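Local coordinates for putative sensory box/GGDEF family protein (Vibrio parahaemolyticus, PDB 3LID), which probably makes cyclic di-GMP from two GTP through its GGDEF domain, the present chain being its extracellular PDC-fold sensor domain, at residues A[32-37]-A[254-259]; A[77-82]-A[168-173]; A[134-139]-A[151-156]. One frame throughout, in Å; residues are numbered along the deposited sequence.

Contact 1 (A[32-37]-A[254-259])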
# COMPACT_ATOMS: atom_id res chain seq x y z
N ASN A 32 -3.26 -11.89 2.48
CA ASN A 32 -2.03 -12.54 2.94
C ASN A 32 -0.92 -11.54 3.24
O ASN A 32 -0.17 -11.62 4.24
CB ASN A 32 -1.54 -13.59 1.94
CG ASN A 32 -2.31 -14.91 2.13
OD1 ASN A 32 -3.20 -14.95 2.98
ND2 ASN A 32 -2.04 -15.93 1.31
N ILE A 33 -0.80 -10.58 2.37
CA ILE A 33 0.21 -9.52 2.64
C ILE A 33 -0.09 -8.82 4.01
O ILE A 33 0.81 -8.53 4.82
CB ILE A 33 0.21 -8.46 1.49
CG1 ILE A 33 0.82 -9.05 0.20
CG2 ILE A 33 0.96 -7.15 1.92
CD1 ILE A 33 2.31 -9.35 0.30
N GLN A 34 -1.36 -8.52 4.25
CA GLN A 34 -1.73 -7.91 5.53
C GLN A 34 -1.29 -8.81 6.71
O GLN A 34 -0.71 -8.32 7.71
CB GLN A 34 -3.23 -7.71 5.58
CG GLN A 34 -3.66 -7.34 7.00
CD GLN A 34 -5.00 -6.68 7.09
OE1 GLN A 34 -5.59 -6.26 6.13
NE2 GLN A 34 -5.43 -6.49 8.31
N ASP A 35 -1.52 -10.11 6.61
CA ASP A 35 -1.11 -11.06 7.72
C ASP A 35 0.44 -10.99 7.88
O ASP A 35 0.98 -10.98 9.01
CB ASP A 35 -1.49 -12.48 7.25
CG ASP A 35 -1.25 -13.52 8.32
OD1 ASP A 35 -2.07 -13.64 9.22
OD2 ASP A 35 -0.20 -14.15 8.22
N GLN A 36 1.17 -10.92 6.78
CA GLN A 36 2.65 -10.92 6.80
C GLN A 36 3.10 -9.58 7.51
O GLN A 36 4.02 -9.53 8.32
CB GLN A 36 3.16 -10.93 5.36
CG GLN A 36 4.60 -11.00 5.14
CD GLN A 36 4.99 -11.04 3.61
OE1 GLN A 36 4.24 -11.55 2.75
NE2 GLN A 36 6.17 -10.50 3.29
N ILE A 37 2.44 -8.48 7.14
CA ILE A 37 2.76 -7.18 7.75
C ILE A 37 2.41 -7.20 9.29
O ILE A 37 3.22 -6.71 10.14
CB ILE A 37 1.90 -6.11 7.11
CG1 ILE A 37 2.45 -5.77 5.70
CG2 ILE A 37 2.04 -4.80 7.98
CD1 ILE A 37 1.38 -4.92 4.95
N LYS A 254 -10.54 -4.90 2.86
CA LYS A 254 -10.10 -3.95 3.86
C LYS A 254 -8.62 -4.27 4.10
O LYS A 254 -8.32 -5.38 4.52
CB LYS A 254 -10.91 -4.05 5.14
CG LYS A 254 -12.29 -3.36 4.87
CD LYS A 254 -13.12 -3.28 6.12
CE LYS A 254 -14.56 -2.82 5.86
NZ LYS A 254 -14.57 -1.69 4.91
N PHE A 255 -7.74 -3.34 3.70
CA PHE A 255 -6.29 -3.67 3.72
C PHE A 255 -5.63 -2.80 4.81
O PHE A 255 -5.34 -1.60 4.57
CB PHE A 255 -5.67 -3.39 2.34
CG PHE A 255 -4.21 -3.71 2.30
CD1 PHE A 255 -3.74 -5.03 2.45
CD2 PHE A 255 -3.31 -2.68 2.09
CE1 PHE A 255 -2.37 -5.30 2.40
CE2 PHE A 255 -1.93 -2.93 2.02
CZ PHE A 255 -1.44 -4.21 2.15
N VAL A 256 -5.38 -3.43 5.98
CA VAL A 256 -4.78 -2.76 7.14
C VAL A 256 -5.52 -1.43 7.40
O VAL A 256 -4.91 -0.37 7.53
CB VAL A 256 -3.23 -2.50 6.92
CG1 VAL A 256 -2.57 -2.36 8.32
CG2 VAL A 256 -2.58 -3.61 6.06
N SER A 257 -6.85 -1.49 7.40
CA SER A 257 -7.65 -0.27 7.54
C SER A 257 -9.06 -0.70 7.86
O SER A 257 -9.50 -1.74 7.42
CB SER A 257 -7.70 0.48 6.21
OG SER A 257 -8.52 1.63 6.32
N ASN A 258 -9.80 0.12 8.56
CA ASN A 258 -11.23 -0.10 8.61
C ASN A 258 -12.00 0.45 7.37
O ASN A 258 -13.21 0.17 7.22
CB ASN A 258 -11.80 0.45 9.94
CG ASN A 258 -11.41 1.86 10.20
OD1 ASN A 258 -11.38 2.72 9.30
ND2 ASN A 258 -11.05 2.14 11.47
N GLU A 259 -11.34 1.20 6.48
CA GLU A 259 -12.01 1.74 5.30
C GLU A 259 -11.80 0.76 4.16
O GLU A 259 -10.73 0.11 4.06
CB GLU A 259 -11.28 3.05 4.96
CG GLU A 259 -11.74 3.86 3.81
CD GLU A 259 -10.97 5.22 3.83
OE1 GLU A 259 -10.07 5.44 2.96
OE2 GLU A 259 -11.27 6.02 4.77
O HOH W 1 -7.90 -4.66 8.05

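Contact 2 (A[77-82]-A[168-173]). With PO4 (phosphate ion), chain C.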
# COMPACT_ATOMS: atom_id res chain seq x y z
N LYS A 77 10.93 -6.70 1.49
CA LYS A 77 10.85 -5.87 0.25
C LYS A 77 9.72 -4.80 0.27
O LYS A 77 9.85 -3.80 -0.45
CB LYS A 77 10.72 -6.72 -1.03
CG LYS A 77 11.87 -7.72 -1.07
CD LYS A 77 11.69 -8.58 -2.34
CE LYS A 77 12.56 -9.79 -2.25
NZ LYS A 77 13.91 -9.41 -2.57
N LEU A 78 8.66 -5.02 1.05
CA LEU A 78 7.52 -4.14 0.95
C LEU A 78 7.59 -2.91 1.87
O LEU A 78 6.68 -2.07 1.82
CB LEU A 78 6.19 -4.88 1.24
CG LEU A 78 6.14 -5.65 2.58
CD1 LEU A 78 5.69 -4.70 3.59
CD2 LEU A 78 5.07 -6.82 2.50
N TYR A 79 8.64 -2.82 2.66
CA TYR A 79 8.86 -1.58 3.49
C TYR A 79 9.83 -0.63 2.82
O TYR A 79 10.96 -1.02 2.53
CB TYR A 79 9.37 -1.92 4.90
CG TYR A 79 8.46 -2.87 5.61
CD1 TYR A 79 7.25 -2.43 6.12
CD2 TYR A 79 8.79 -4.25 5.71
CE1 TYR A 79 6.38 -3.31 6.77
CE2 TYR A 79 7.93 -5.12 6.37
CZ TYR A 79 6.71 -4.65 6.83
OH TYR A 79 5.84 -5.52 7.47
N LYS A 80 9.36 0.57 2.51
CA LYS A 80 10.19 1.60 1.93
C LYS A 80 11.06 2.29 3.04
O LYS A 80 12.16 2.71 2.79
CB LYS A 80 9.29 2.58 1.20
CG LYS A 80 10.14 3.58 0.42
CD LYS A 80 9.37 4.06 -0.80
CE LYS A 80 10.23 4.95 -1.65
NZ LYS A 80 10.48 6.23 -0.93
N GLN A 81 10.55 2.30 4.26
CA GLN A 81 11.33 2.79 5.39
C GLN A 81 10.92 2.06 6.61
O GLN A 81 9.80 1.62 6.71
CB GLN A 81 10.95 4.30 5.71
CG GLN A 81 11.25 5.23 4.54
CD GLN A 81 10.92 6.67 4.93
OE1 GLN A 81 9.85 7.23 4.56
NE2 GLN A 81 11.79 7.24 5.72
N ILE A 82 11.84 1.97 7.59
CA ILE A 82 11.57 1.41 8.89
C ILE A 82 12.27 2.39 9.84
O ILE A 82 13.47 2.65 9.68
CB ILE A 82 12.19 0.03 9.07
CG1 ILE A 82 11.54 -0.93 8.01
CG2 ILE A 82 11.92 -0.50 10.54
CD1 ILE A 82 12.22 -2.33 8.06
N LEU A 168 7.62 2.97 16.82
CA LEU A 168 8.07 2.25 15.62
C LEU A 168 7.13 2.60 14.48
O LEU A 168 5.92 2.55 14.66
CB LEU A 168 7.96 0.76 15.91
CG LEU A 168 8.25 -0.14 14.74
CD1 LEU A 168 9.75 -0.04 14.40
CD2 LEU A 168 7.93 -1.63 15.10
N VAL A 169 7.68 2.95 13.31
CA VAL A 169 6.87 3.32 12.17
C VAL A 169 7.40 2.57 10.98
O VAL A 169 8.61 2.61 10.67
CB VAL A 169 7.02 4.82 11.85
CG1 VAL A 169 6.15 5.19 10.64
CG2 VAL A 169 6.56 5.68 13.07
N LEU A 170 6.49 1.89 10.26
CA LEU A 170 6.94 1.13 9.09
C LEU A 170 6.17 1.64 7.88
O LEU A 170 4.97 1.70 7.94
CB LEU A 170 6.56 -0.39 9.29
CG LEU A 170 6.83 -0.90 10.73
CD1 LEU A 170 6.25 -2.31 10.88
CD2 LEU A 170 8.37 -0.89 10.89
N ASN A 171 6.84 1.99 6.82
CA ASN A 171 6.15 2.56 5.64
C ASN A 171 6.02 1.43 4.65
O ASN A 171 6.97 1.10 3.94
CB ASN A 171 6.96 3.71 5.03
CG ASN A 171 6.80 4.97 5.81
OD1 ASN A 171 6.78 4.94 7.06
ND2 ASN A 171 6.63 6.09 5.10
N VAL A 172 4.79 0.94 4.55
CA VAL A 172 4.44 -0.10 3.54
C VAL A 172 4.26 0.59 2.19
O VAL A 172 3.51 1.57 2.04
CB VAL A 172 3.18 -0.87 3.99
CG1 VAL A 172 2.75 -1.84 2.83
CG2 VAL A 172 3.44 -1.62 5.35
N ASP A 173 5.01 0.12 1.22
CA ASP A 173 5.18 0.80 -0.06
C ASP A 173 4.08 0.29 -1.05
O ASP A 173 4.09 -0.85 -1.55
CB ASP A 173 6.56 0.38 -0.54
CG ASP A 173 6.91 0.91 -1.94
OD1 ASP A 173 6.08 1.49 -2.62
OD2 ASP A 173 8.05 0.69 -2.33
P PO4 C . 6.88 10.06 5.76
O1 PO4 C . 8.15 9.76 4.95
O2 PO4 C . 7.42 10.85 6.97
O3 PO4 C . 6.21 8.82 6.26
O4 PO4 C . 5.92 10.93 4.95
O HOH W 2 9.69 -1.02 -0.90

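Contact 3 (A[134-139]-A[151-156]). With PO4 (phosphate ion), chain C; EDO (1,2-ethanediol), chain H.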
# COMPACT_ATOMS: atom_id res chain seq x y z
N GLY A 134 -4.07 5.81 7.27
CA GLY A 134 -4.56 5.65 5.85
C GLY A 134 -3.43 5.93 4.84
O GLY A 134 -2.51 6.72 5.07
N ILE A 135 -3.53 5.31 3.67
CA ILE A 135 -2.52 5.51 2.61
C ILE A 135 -2.36 7.00 2.29
O ILE A 135 -3.36 7.71 2.15
CB ILE A 135 -2.95 4.73 1.35
CG1 ILE A 135 -2.80 3.22 1.69
CG2 ILE A 135 -2.00 5.09 0.17
CD1 ILE A 135 -3.52 2.32 0.61
N GLU A 136 -1.10 7.46 2.28
CA GLU A 136 -0.80 8.91 2.15
C GLU A 136 0.59 9.03 1.60
O GLU A 136 1.51 8.22 1.93
CB GLU A 136 -0.83 9.52 3.56
CG GLU A 136 -0.41 10.95 3.61
CD GLU A 136 -0.58 11.43 5.06
OE1 GLU A 136 -1.72 11.69 5.48
OE2 GLU A 136 0.41 11.54 5.80
N LEU A 137 0.76 10.02 0.73
CA LEU A 137 2.09 10.16 0.05
C LEU A 137 3.14 10.57 1.09
O LEU A 137 2.87 11.31 2.03
CB LEU A 137 1.98 11.30 -0.98
CG LEU A 137 0.98 10.97 -2.09
CD1 LEU A 137 0.69 12.12 -3.06
CD2 LEU A 137 1.53 9.81 -2.89
N GLU A 138 4.35 10.09 0.87
CA GLU A 138 5.51 10.53 1.71
C GLU A 138 5.90 12.00 1.51
O GLU A 138 5.77 12.53 0.39
CB GLU A 138 6.68 9.68 1.39
CG GLU A 138 6.43 8.23 1.91
CD GLU A 138 7.62 7.28 1.74
OE1 GLU A 138 8.50 7.56 0.93
OE2 GLU A 138 7.73 6.18 2.43
N ARG A 139 6.38 12.60 2.59
CA ARG A 139 6.88 13.98 2.50
C ARG A 139 8.23 14.10 3.24
O ARG A 139 8.54 13.30 4.14
CB ARG A 139 5.89 14.94 3.20
CG ARG A 139 4.54 15.07 2.39
CD ARG A 139 3.49 16.02 3.04
NE ARG A 139 2.33 16.07 2.12
CZ ARG A 139 2.02 17.00 1.22
NH1 ARG A 139 2.76 18.11 1.03
NH2 ARG A 139 0.89 16.81 0.49
N SER A 151 2.22 5.54 0.84
CA SER A 151 2.66 4.63 1.93
C SER A 151 1.54 4.41 2.89
O SER A 151 0.76 5.33 3.17
CB SER A 151 3.79 5.24 2.84
OG SER A 151 5.04 5.25 2.26
N LEU A 152 1.46 3.16 3.39
CA LEU A 152 0.54 2.80 4.44
C LEU A 152 1.42 2.60 5.70
O LEU A 152 2.29 1.74 5.74
CB LEU A 152 -0.18 1.51 4.01
CG LEU A 152 -1.45 1.24 4.85
CD1 LEU A 152 -2.38 0.13 4.10
CD2 LEU A 152 -1.10 0.84 6.24
N ARG A 153 1.28 3.51 6.64
CA ARG A 153 2.28 3.54 7.75
C ARG A 153 1.72 2.70 8.90
O ARG A 153 0.64 2.97 9.43
CB ARG A 153 2.45 5.01 8.24
CG ARG A 153 3.26 5.81 7.16
CD ARG A 153 3.10 7.34 7.41
NE ARG A 153 3.73 8.10 6.35
CZ ARG A 153 3.15 8.34 5.18
NH1 ARG A 153 1.90 7.83 4.92
NH2 ARG A 153 3.81 9.04 4.26
N ILE A 154 2.49 1.71 9.33
CA ILE A 154 2.14 0.92 10.55
C ILE A 154 2.79 1.68 11.75
O ILE A 154 3.96 2.12 11.61
CB ILE A 154 2.76 -0.45 10.46
CG1 ILE A 154 2.47 -1.09 9.06
CG2 ILE A 154 2.24 -1.29 11.63
CD1 ILE A 154 0.95 -1.22 8.75
N LEU A 155 2.05 1.84 12.83
CA LEU A 155 2.45 2.69 13.96
C LEU A 155 2.33 1.89 15.23
O LEU A 155 1.36 1.21 15.42
CB LEU A 155 1.48 3.84 14.01
CG LEU A 155 1.36 4.63 12.71
CD1 LEU A 155 0.19 5.63 12.88
CD2 LEU A 155 2.73 5.48 12.48
N MET A 156 3.38 1.96 16.09
CA MET A 156 3.34 1.20 17.35
C MET A 156 4.19 1.98 18.37
O MET A 156 5.43 2.00 18.25
CB MET A 156 3.92 -0.21 17.07
CG MET A 156 3.94 -1.14 18.30
SD MET A 156 4.78 -2.63 17.89
CE MET A 156 4.65 -3.24 19.53
P PO4 C . 6.88 10.06 5.76
O1 PO4 C . 8.15 9.76 4.95
O2 PO4 C . 7.42 10.85 6.97
O3 PO4 C . 6.21 8.82 6.26
O4 PO4 C . 5.92 10.93 4.95
C1 EDO H . -2.98 10.06 -2.51
O1 EDO H . -4.13 9.65 -3.35
C2 EDO H . -2.46 8.82 -1.80
O2 EDO H . -3.43 8.41 -0.82
O HOH W 3 -0.04 6.01 5.83

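Contact 1 (A[32-37]-A[254-259])
The loop 254-259, between strands 246-254 and 260-268, comes up beside helix 9-45 at residues 32-37, with the CA atoms of Q34 and V256 6.2 Å apart. Q34 carries the polar part. Its CG stands anti to the backbone N (chi1 169°), and the chain runs on extended, so the amide reaches the loop backbone. OE1 of Q34 accepts from the backbone N of V256 at 2.8 Å. The bond is nearly straight at hydrogen, but the donor sits above the carbonyl plane of the amide and not on a lone pair. The other end of the amide, NE2 of Q34, gives a hydrogen bond to water 1 at 3.1 Å. It also bonds to E38, one turn further along the helix, which fixes the rotation of the amide. The F255 ring turns its edge to I33 of the helix, and V256 covers one of its faces. CG2 of V256 lies over the centre of that face. CG2 of I33 is 3.8 Å from CZ of F255. CD1 of I37 comes in obliquely, 4.0 Å from CZ of F255. L177 and an edge-to-face contact with Y30 add to the packing of the ring. A helix-to-loop packing results, in which the long N-terminal helix of the double-PDC sensor fold receives a loop of the second sheet.

Contact 2 (A[77-82]-A[168-173])
Y79 lays its ring alongside L170 and V172, with CE1 of Y79 3.7 Å from CG2 of V172. CD1 of L78 sits over the centre of one face of the same ring. The two segments are antiparallel neighbours, strands 79-86 and 163-173, in the central sheet of a PDC domain. Y79 pairs with V172 and I82 with L170, both as non-hydrogen-bonded pairs. These four side chains share one face. Helix 9-45 covers it through I37, I40 and S41, and W69 of helix 59-76 covers I82. On it CG2 of I82 crosses obliquely to CD2 of L170 at 3.6 Å. The chain turns a corner at K80. Backbone bonds hold the strands on both sides of it: N of K80 donates to O of N171 at 2.8 Å, and N of N171 donates to O of Q81 at 3.0 Å. The other face is polar at Q81 and N171, which lie side by side and point the same way. ND2 of N171 gives an almost straight hydrogen bond to O3 of the phosphate at 3.0 Å, and also bonds to E138. OD1 of N171 takes one from R83. NZ of K80 forms a salt bridge with E138. D173 N-caps helix 174-181 through Y176. Its backbone N donates to O of L78 at 2.8 Å, nearly along the C=O axis.

Contact 3 (A[134-139]-A[151-156])
R153 dominates this contact between strands 131-140 and 150-160, which are antiparallel neighbours in the first PDC sheet. Its CG is anti to the carbonyl carbon (chi1 -73°), and the chain is extended from CG to NE. The bend comes at chi4, 82°, and turns the guanidinium edge-on to the backbone of E136 to E138. NH1 of R153 donates to O of E136 at 3.0 Å, in the guanidinium plane but above the carbonyl plane. The same oxygen accepts from the backbone N of S151 at 3.0 Å, so two good bonds grip it. N of E136 returns a bond to O of S151, which completes the hydrogen-bonded pair. The guanidinium lies between CB of S151 on one face and OE2 of E136 on the opposite face. E136 is extended (chi1 174°). Its OE2 stays 4.1 Å from NH1 of R153, with no N-H pointing at it, and forms a salt bridge with R116 instead. The edge of the guanidinium faces the phosphate. NE of R153 donates to its O3 at 2.6 Å, and NH2 of R153 to its O4 at 2.9 Å. N of R139 also bonds to O4. E138 is extended too. Its OE2 takes a weak bond from OG of S151 at 2.9 Å, but its main polar partners are N171 and K80. Water 3 accepts from N and NH1 of R153 and is also hydrogen-bonded to O of G134 and O of S151. Away from the charges, CG1 of I135 packs on CB of L152 at 3.9 Å. The phosphate probably came from the crystallisation liquor, and K113, R116, R83, Y118 and N171 complete its site. The chemistry is consistent with a pocket able to hold an anion, where R153 is held flat and its positive charge would be partly offset by E136.

Contacts 2 and 3 belong to one antiparallel sheet, since strands 163-173 and 150-160 are neighbours joined by backbone bonds such as N of I154 with O of L170. Both are buried and both reach the same phosphate, contact 2 through an asparagine amide and contact 3 through an arginine and a backbone N-H. Contact 1 differs. It is only partly buried and joins the N-terminal helix to a loop of the second sheet. One side-chain amide and apolar packing do its work, without strand pairing. I37 ties it to the apolar face of contact 2, while F255 and V256 rest on L152 and I154 of the strand in contact 3.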